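Local coordinates for protein farnesyl pyrophosphate synthetase (Staphylococcus aureus, PDB 5H9D) that probably makes heptaprenyl diphosphate by adding isoprene units to an allylic diphosphate, with magnesium, as a prenyltransferase of the FPP/GGPP synthase family, at residues K12-L17 against Y65-V69; V43-V48 against L172-T177; S51-D57 against G180-S186. All blocks are in the same frame, centred on the assembly; numbering follows the deposited sequence.

Interactions 1 and 2 are helix-helix contacts; interaction 3 joins a loop to the end of helix 158-183. Their segments alternate along the sequence. Interactions 1 and 2 have centres about 13 Å apart. Pro-45 of interaction 2 joins them, packing on Val-13 and Ala-68 of interaction 1. Interactions 2 and 3, also about 13 Å apart between centres, follow each other along helices 43-51 and 158-183. There Val-48 packs on Gly-180. Interactions 1 and 3 are about 16 Å apart between centres and touch through Val-67 and Thr-183. In interaction 2 the Arg-44 side chain is about 5 Å from a bound phosphate, which may mark a pocket.

Interaction 1 (K12-L17 against Y65-V69); sequences KVEQRL and YQVAV
Arg-16 and Val-13 of helix 6-20 meet Tyr-65, Ala-68 and Val-69 of helix 62-85 in a helix-helix crossing of the all-helical prenyl synthase fold. The short segments cross at -62°, with axes 9.3 Å apart. Tyr-65 takes contacts on two sides. The Arg-16 guanidinium lies over a ring face in a cation-pi contact, with Arg-16 CZ 4.8 Å from the ring centroid. The two planes are tilted by 32°, so this is not a flat stack. Val-13 CG2 meets the ring edge in plane, 3.6 Å from Tyr-65 CD1. The same methyl rests on Ala-68 CB. Lys-12 brings its CE obliquely past the tyrosine hydroxyl, whose hydrogen bond goes to Glu-9.

Further along, Val-69 CG2 meets Arg-16 CB, 3.4 Å away, and the side chains cross at about a right angle. Val-69 CG1 slides past Leu-17 CD2 at 4.0 Å. The bend of the Arg-16 chain at chi3 (-86°) accompanies a bond from Arg-16 NE back to Lys-12 O (3.1 Å). NH1 forms a salt bridge with Glu-62, which also accepts a bond from Gln-66 NE2. Ile-49 of helix 43-51 packs on Val-13 and Ala-68.

The contact is thus apolar inside and charged at its margin. Glu-62, Lys-12 O and the tyrosine face probably restrain the arginine head, and Glu-62 probably offsets its charge.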
# COMPACT_ATOMS: atom_id res chain seq x y z
N LYS A 12 -4.77 4.70 22.15
CA LYS A 12 -5.60 5.74 21.60
C LYS A 12 -5.60 5.61 20.09
O LYS A 12 -6.62 5.84 19.44
CB LYS A 12 -5.10 7.10 22.06
CG LYS A 12 -4.89 7.14 23.55
CD LYS A 12 -5.41 8.40 24.19
CE LYS A 12 -4.47 9.54 24.01
NZ LYS A 12 -4.88 10.67 24.89
N VAL A 13 -4.48 5.22 19.51
CA VAL A 13 -4.47 5.06 18.06
C VAL A 13 -5.22 3.78 17.67
O VAL A 13 -5.86 3.72 16.63
CB VAL A 13 -3.03 5.05 17.49
CG1 VAL A 13 -3.05 4.60 16.04
CG2 VAL A 13 -2.44 6.45 17.56
N GLU A 14 -5.16 2.77 18.52
CA GLU A 14 -5.80 1.48 18.24
C GLU A 14 -7.33 1.55 18.30
O GLU A 14 -8.03 0.80 17.62
CB GLU A 14 -5.30 0.45 19.27
CG GLU A 14 -5.59 -0.98 18.90
CD GLU A 14 -4.79 -1.42 17.70
OE1 GLU A 14 -4.91 -2.60 17.29
OE2 GLU A 14 -4.03 -0.57 17.17
N GLN A 15 -7.84 2.44 19.16
CA GLN A 15 -9.27 2.63 19.35
C GLN A 15 -9.86 3.45 18.22
O GLN A 15 -11.02 3.28 17.87
CB GLN A 15 -9.50 3.30 20.69
CG GLN A 15 -9.56 2.30 21.80
CD GLN A 15 -9.38 2.91 23.16
OE1 GLN A 15 -9.78 4.04 23.42
NE2 GLN A 15 -8.80 2.14 24.07
N ARG A 16 -9.03 4.31 17.64
CA ARG A 16 -9.37 5.16 16.52
C ARG A 16 -9.32 4.27 15.26
O ARG A 16 -10.03 4.52 14.28
CB ARG A 16 -8.34 6.29 16.41
CG ARG A 16 -8.91 7.69 16.67
CD ARG A 16 -7.90 8.69 17.25
NE ARG A 16 -7.90 8.54 18.70
CZ ARG A 16 -7.97 9.54 19.58
NH1 ARG A 16 -8.04 10.80 19.15
NH2 ARG A 16 -8.00 9.28 20.88
N LEU A 17 -8.49 3.23 15.30
CA LEU A 17 -8.41 2.29 14.19
C LEU A 17 -9.64 1.40 14.20
O LEU A 17 -10.17 1.07 13.15
CB LEU A 17 -7.18 1.41 14.29
CG LEU A 17 -5.94 1.95 13.59
CD1 LEU A 17 -4.76 1.09 14.05
CD2 LEU A 17 -6.11 1.94 12.08
N TYR A 65 -2.74 12.02 15.71
CA TYR A 65 -3.32 10.70 15.92
C TYR A 65 -3.96 10.26 14.64
O TYR A 65 -4.04 9.05 14.37
CB TYR A 65 -4.41 10.73 16.96
CG TYR A 65 -3.91 10.78 18.36
CD1 TYR A 65 -3.15 9.75 18.89
CD2 TYR A 65 -4.17 11.89 19.15
CE1 TYR A 65 -2.65 9.82 20.18
CE2 TYR A 65 -3.67 11.97 20.45
CZ TYR A 65 -2.91 10.94 20.95
OH TYR A 65 -2.38 11.07 22.20
N GLN A 66 -4.44 11.22 13.85
CA GLN A 66 -5.08 10.87 12.60
C GLN A 66 -4.05 10.41 11.56
O GLN A 66 -4.34 9.53 10.74
CB GLN A 66 -5.90 12.05 12.06
CG GLN A 66 -7.16 12.41 12.88
CD GLN A 66 -8.18 11.28 12.96
OE1 GLN A 66 -8.56 10.69 11.95
NE2 GLN A 66 -8.65 10.99 14.18
N VAL A 67 -2.85 10.97 11.58
CA VAL A 67 -1.87 10.52 10.61
C VAL A 67 -1.39 9.13 11.03
O VAL A 67 -1.08 8.27 10.21
CB VAL A 67 -0.69 11.53 10.48
CG1 VAL A 67 0.28 11.07 9.40
CG2 VAL A 67 -1.23 12.88 10.10
N ALA A 68 -1.36 8.91 12.32
CA ALA A 68 -0.97 7.62 12.87
C ALA A 68 -1.97 6.53 12.42
O ALA A 68 -1.55 5.46 11.96
CB ALA A 68 -0.90 7.71 14.42
N VAL A 69 -3.28 6.82 12.54
CA VAL A 69 -4.35 5.92 12.11
C VAL A 69 -4.22 5.68 10.60
O VAL A 69 -4.34 4.55 10.13
CB VAL A 69 -5.75 6.54 12.46
CG1 VAL A 69 -6.83 5.84 11.71
CG2 VAL A 69 -6.04 6.37 13.95

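Interaction 2 (V43-V48 against L172-T177); sequences VRPAFV and LIQIST
The Arg-44 guanidinium has Ile-173 CD1 over one face, set off toward the rim and 3.8 Å from Arg-44 NH1. Leu-172 CD2 comes to the same group obliquely. The Phe-47 ring is also met obliquely: Ile-173 CG2 lies 4.0 Å from Phe-47 CD2, and Thr-177 CG2 sits near CG and CD1 of the ring. Ile-201, Leu-307 and Leu-310 of helices 188-215 and 302-315 pack on this phenylalanine as well.

Ile-173 serves both flat groups with different branches. With CG1 anti to the carbonyl carbon (chi1 -54°), its CD1 reaches the arginine and Val-43 CG2, while its CG2 meets the phenyl ring. The aliphatic part of Arg-44 crosses Leu-172 at about a right angle, with Arg-44 CD 3.7 Å from Leu-172 CD2. Phe-47 and Thr-177 run side by side in the same direction, and Phe-47 CB is 3.8 Å from Thr-177 CG2.

Ser-176 faces Val-48, the closest pair of CA atoms across the segments. Ser-176 CB packs on Val-48 CG2 at 3.6 Å. Its OG turns back to Leu-172 O, which also accepts from Ser-176 N. Val-48 CA makes a CA-H...O contact with Ser-176 O (3.3 Å, 145° at the hydrogen). Thr-177 OG1 bonds outside the contact to Leu-194 O.

The short segments run roughly parallel, 31° apart. Arg-44 and Pro-45 close a GKRxRP sequence, whose lysine and last arginine bind isopentenyl diphosphate in relatives. A phosphate about 5 Å from the Arg-44 side chain, perhaps from the crystallisation liquor, would fit such a pocket. Apolar neighbours pack on the stem and one face of Arg-44, which probably limits how its head can move.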
# COMPACT_ATOMS: atom_id res chain seq x y z
N VAL A 43 4.43 -0.24 14.84
CA VAL A 43 5.62 0.62 14.86
C VAL A 43 5.39 1.95 14.14
O VAL A 43 5.74 2.99 14.69
CB VAL A 43 6.87 -0.13 14.28
CG1 VAL A 43 6.54 -1.58 14.08
CG2 VAL A 43 7.34 0.47 12.96
N ARG A 44 4.79 1.94 12.94
CA ARG A 44 4.53 3.17 12.17
C ARG A 44 3.76 4.19 13.02
O ARG A 44 4.19 5.34 13.15
CB ARG A 44 3.78 2.84 10.87
CG ARG A 44 4.66 2.74 9.62
CD ARG A 44 4.32 1.58 8.69
NE ARG A 44 4.62 0.30 9.33
CZ ARG A 44 5.43 -0.63 8.82
NH1 ARG A 44 6.02 -0.43 7.65
NH2 ARG A 44 5.63 -1.75 9.47
N PRO A 45 2.61 3.79 13.59
CA PRO A 45 1.88 4.76 14.42
C PRO A 45 2.78 5.28 15.54
O PRO A 45 2.73 6.45 15.90
CB PRO A 45 0.72 3.94 14.97
CG PRO A 45 0.44 3.03 13.82
CD PRO A 45 1.79 2.60 13.36
N ALA A 46 3.63 4.38 16.07
CA ALA A 46 4.52 4.72 17.17
C ALA A 46 5.49 5.81 16.76
O ALA A 46 5.62 6.81 17.45
CB ALA A 46 5.28 3.48 17.68
N PHE A 47 6.17 5.63 15.64
CA PHE A 47 7.09 6.65 15.20
C PHE A 47 6.41 7.98 14.89
O PHE A 47 7.03 9.02 15.03
CB PHE A 47 7.88 6.16 13.99
CG PHE A 47 9.05 5.31 14.36
CD1 PHE A 47 10.03 5.80 15.21
CD2 PHE A 47 9.14 4.02 13.92
CE1 PHE A 47 11.07 5.02 15.62
CE2 PHE A 47 10.19 3.21 14.32
CZ PHE A 47 11.16 3.70 15.16
N VAL A 48 5.15 7.95 14.49
CA VAL A 48 4.44 9.19 14.18
C VAL A 48 4.20 9.98 15.49
O VAL A 48 4.52 11.18 15.56
CB VAL A 48 3.09 8.92 13.47
CG1 VAL A 48 2.39 10.22 13.19
CG2 VAL A 48 3.32 8.17 12.19
N LEU A 172 8.24 4.00 4.31
CA LEU A 172 7.05 4.31 5.09
C LEU A 172 7.40 4.60 6.55
O LEU A 172 6.57 5.10 7.31
CB LEU A 172 6.03 3.17 4.99
CG LEU A 172 4.54 3.55 5.10
CD1 LEU A 172 4.14 4.45 3.91
CD2 LEU A 172 3.70 2.30 5.09
N ILE A 173 8.62 4.25 6.97
CA ILE A 173 9.04 4.52 8.34
C ILE A 173 9.54 5.97 8.29
O ILE A 173 9.38 6.75 9.22
CB ILE A 173 10.16 3.59 8.75
CG1 ILE A 173 9.73 2.13 8.53
CG2 ILE A 173 10.48 3.79 10.19
CD1 ILE A 173 8.66 1.63 9.50
N GLN A 174 10.14 6.30 7.16
CA GLN A 174 10.65 7.62 6.88
C GLN A 174 9.49 8.62 6.87
O GLN A 174 9.59 9.71 7.44
CB GLN A 174 11.30 7.59 5.53
CG GLN A 174 12.14 8.77 5.20
CD GLN A 174 12.70 8.59 3.84
OE1 GLN A 174 13.19 7.52 3.49
NE2 GLN A 174 12.62 9.64 3.04
N ILE A 175 8.40 8.25 6.20
CA ILE A 175 7.18 9.09 6.15
C ILE A 175 6.55 9.23 7.55
O ILE A 175 6.03 10.28 7.90
CB ILE A 175 6.15 8.49 5.21
CG1 ILE A 175 6.65 8.64 3.79
CG2 ILE A 175 4.78 9.11 5.41
CD1 ILE A 175 5.92 7.75 2.83
N SER A 176 6.62 8.16 8.34
CA SER A 176 6.05 8.19 9.68
C SER A 176 6.79 9.18 10.57
O SER A 176 6.19 9.85 11.42
CB SER A 176 6.10 6.81 10.33
OG SER A 176 5.55 5.84 9.48
N THR A 177 8.11 9.26 10.42
CA THR A 177 8.85 10.18 11.26
C THR A 177 8.82 11.61 10.72
O THR A 177 8.77 12.55 11.52
CB THR A 177 10.29 9.73 11.43
OG1 THR A 177 10.81 9.35 10.15
CG2 THR A 177 10.38 8.58 12.40

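Interaction 3 (S51-D57 against G180-S186); sequences SSQFGKD and GAITSQS
Ser-184 gives and takes a hydrogen bond across this contact. Ser-184 OG donates to Ser-52 O at 2.7 Å, in the carbonyl plane and on a lone pair. Its own carbonyl, Ser-184 O, accepts from Lys-56 N at 2.7 Å, with an angle of 159° at the hydrogen. Ser-184 OG stands between its backbone N and carbonyl carbon (chi1 61°), which directs it at the turn carbonyl.

Ser-52 O is also the acceptor of a type I beta turn from Ser-52 to Gly-55, closed by a weak bond from Gly-55 N. Ser-186 OG lies 3.0 Å from Phe-54 O and 3.4 Å from Ala-181 O, both at weak-bond geometry. Ala-181 O is better served by Ser-186 N, at 3.2 Å. That bond spans the turn after the helix, where Gln-185 has a left-handed backbone (phi 50°).

Gly-55 has its CA beside the hydroxyls of both Ser-184 and Ser-186. Lys-56 lays its aliphatic chain obliquely over Gln-185, with Lys-56 CG 3.9 Å from Gln-185 CB. Asp-57 reaches the Ser-184 CB with its OD2. At the start, Ser-51 O faces Ala-181 CA in a CA-H...O contact of 3.4 Å.

Two other hydroxyls bond back to carbonyls of helix 43-51: Ser-51 OG to Phe-47 O, and Ser-52 OG to Ile-49 O. The contact joins the loop after helix 43-51 to the end of helix 158-183. Helix 62-85 touches Ser-52 and Thr-183, helix 188-215 packs Val-191 on Ala-181 and Ser-186, and helix 302-315 meets Phe-54.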
# COMPACT_ATOMS: atom_id res chain seq x y z
N SER A 51 7.69 11.12 16.81
CA SER A 51 8.24 12.14 15.92
C SER A 51 7.59 13.50 16.12
O SER A 51 8.15 14.51 15.72
CB SER A 51 8.05 11.76 14.44
OG SER A 51 8.92 10.72 14.05
N SER A 52 6.41 13.55 16.71
CA SER A 52 5.76 14.83 16.88
C SER A 52 6.09 15.57 18.16
O SER A 52 5.77 16.74 18.25
CB SER A 52 4.25 14.68 16.76
OG SER A 52 3.71 14.12 17.94
N GLN A 53 6.73 14.92 19.13
CA GLN A 53 7.08 15.58 20.40
C GLN A 53 8.19 16.66 20.31
O GLN A 53 8.42 17.39 21.28
CB GLN A 53 7.50 14.54 21.44
CG GLN A 53 6.58 13.34 21.56
CD GLN A 53 5.18 13.71 22.00
OE1 GLN A 53 4.98 14.30 23.06
NE2 GLN A 53 4.21 13.35 21.19
N PHE A 54 8.87 16.76 19.17
CA PHE A 54 9.93 17.77 19.01
C PHE A 54 9.42 18.95 18.18
O PHE A 54 10.18 19.67 17.52
CB PHE A 54 11.16 17.10 18.37
CG PHE A 54 11.58 15.85 19.09
CD1 PHE A 54 12.41 15.91 20.19
CD2 PHE A 54 11.06 14.62 18.74
CE1 PHE A 54 12.71 14.77 20.92
CE2 PHE A 54 11.35 13.47 19.47
CZ PHE A 54 12.17 13.55 20.56
N GLY A 55 8.11 19.15 18.24
CA GLY A 55 7.50 20.23 17.49
C GLY A 55 7.04 21.30 18.44
O GLY A 55 7.75 21.66 19.38
N LYS A 56 5.84 21.81 18.22
CA LYS A 56 5.40 22.83 19.12
C LYS A 56 4.08 22.52 19.78
O LYS A 56 3.33 23.43 20.10
CB LYS A 56 5.35 24.18 18.39
CG LYS A 56 4.20 24.40 17.43
CD LYS A 56 4.08 25.88 17.09
CE LYS A 56 5.13 26.35 16.07
NZ LYS A 56 6.55 26.17 16.47
N ASP A 57 3.79 21.24 19.99
CA ASP A 57 2.55 20.89 20.68
C ASP A 57 2.97 20.27 22.02
O ASP A 57 3.77 19.33 22.05
CB ASP A 57 1.69 19.89 19.85
CG ASP A 57 1.22 20.47 18.48
OD1 ASP A 57 1.01 21.69 18.36
OD2 ASP A 57 1.02 19.68 17.53
N GLY A 180 5.10 13.04 10.97
CA GLY A 180 4.78 13.19 12.37
C GLY A 180 5.33 14.49 12.94
O GLY A 180 4.73 15.09 13.84
N ALA A 181 6.48 14.92 12.44
CA ALA A 181 7.08 16.15 12.92
C ALA A 181 6.41 17.33 12.22
O ALA A 181 6.14 18.36 12.85
CB ALA A 181 8.57 16.13 12.62
N ILE A 182 6.11 17.16 10.94
CA ILE A 182 5.47 18.20 10.16
C ILE A 182 4.07 18.45 10.64
O ILE A 182 3.49 19.49 10.31
CB ILE A 182 5.41 17.85 8.67
CG1 ILE A 182 6.84 17.80 8.11
CG2 ILE A 182 4.53 18.85 7.91
CD1 ILE A 182 6.91 17.35 6.68
N THR A 183 3.50 17.52 11.39
CA THR A 183 2.14 17.75 11.89
C THR A 183 2.11 18.70 13.10
O THR A 183 1.15 19.45 13.27
CB THR A 183 1.40 16.44 12.29
OG1 THR A 183 2.06 15.84 13.41
CG2 THR A 183 1.37 15.48 11.14
N SER A 184 3.15 18.66 13.93
CA SER A 184 3.23 19.49 15.13
C SER A 184 4.11 20.72 14.89
O SER A 184 4.69 21.30 15.81
CB SER A 184 3.77 18.68 16.31
OG SER A 184 5.07 18.19 16.06
N GLN A 185 4.22 21.09 13.62
CA GLN A 185 5.00 22.24 13.21
C GLN A 185 6.43 22.28 13.77
O GLN A 185 6.78 23.15 14.56
CB GLN A 185 4.26 23.53 13.59
CG GLN A 185 2.80 23.53 13.17
CD GLN A 185 2.23 24.93 13.01
OE1 GLN A 185 2.22 25.49 11.91
NE2 GLN A 185 1.76 25.50 14.13
N SER A 186 7.25 21.31 13.38
CA SER A 186 8.64 21.29 13.80
C SER A 186 9.37 22.10 12.72
O SER A 186 8.73 22.51 11.75
CB SER A 186 9.16 19.85 13.85
OG SER A 186 8.64 19.17 14.98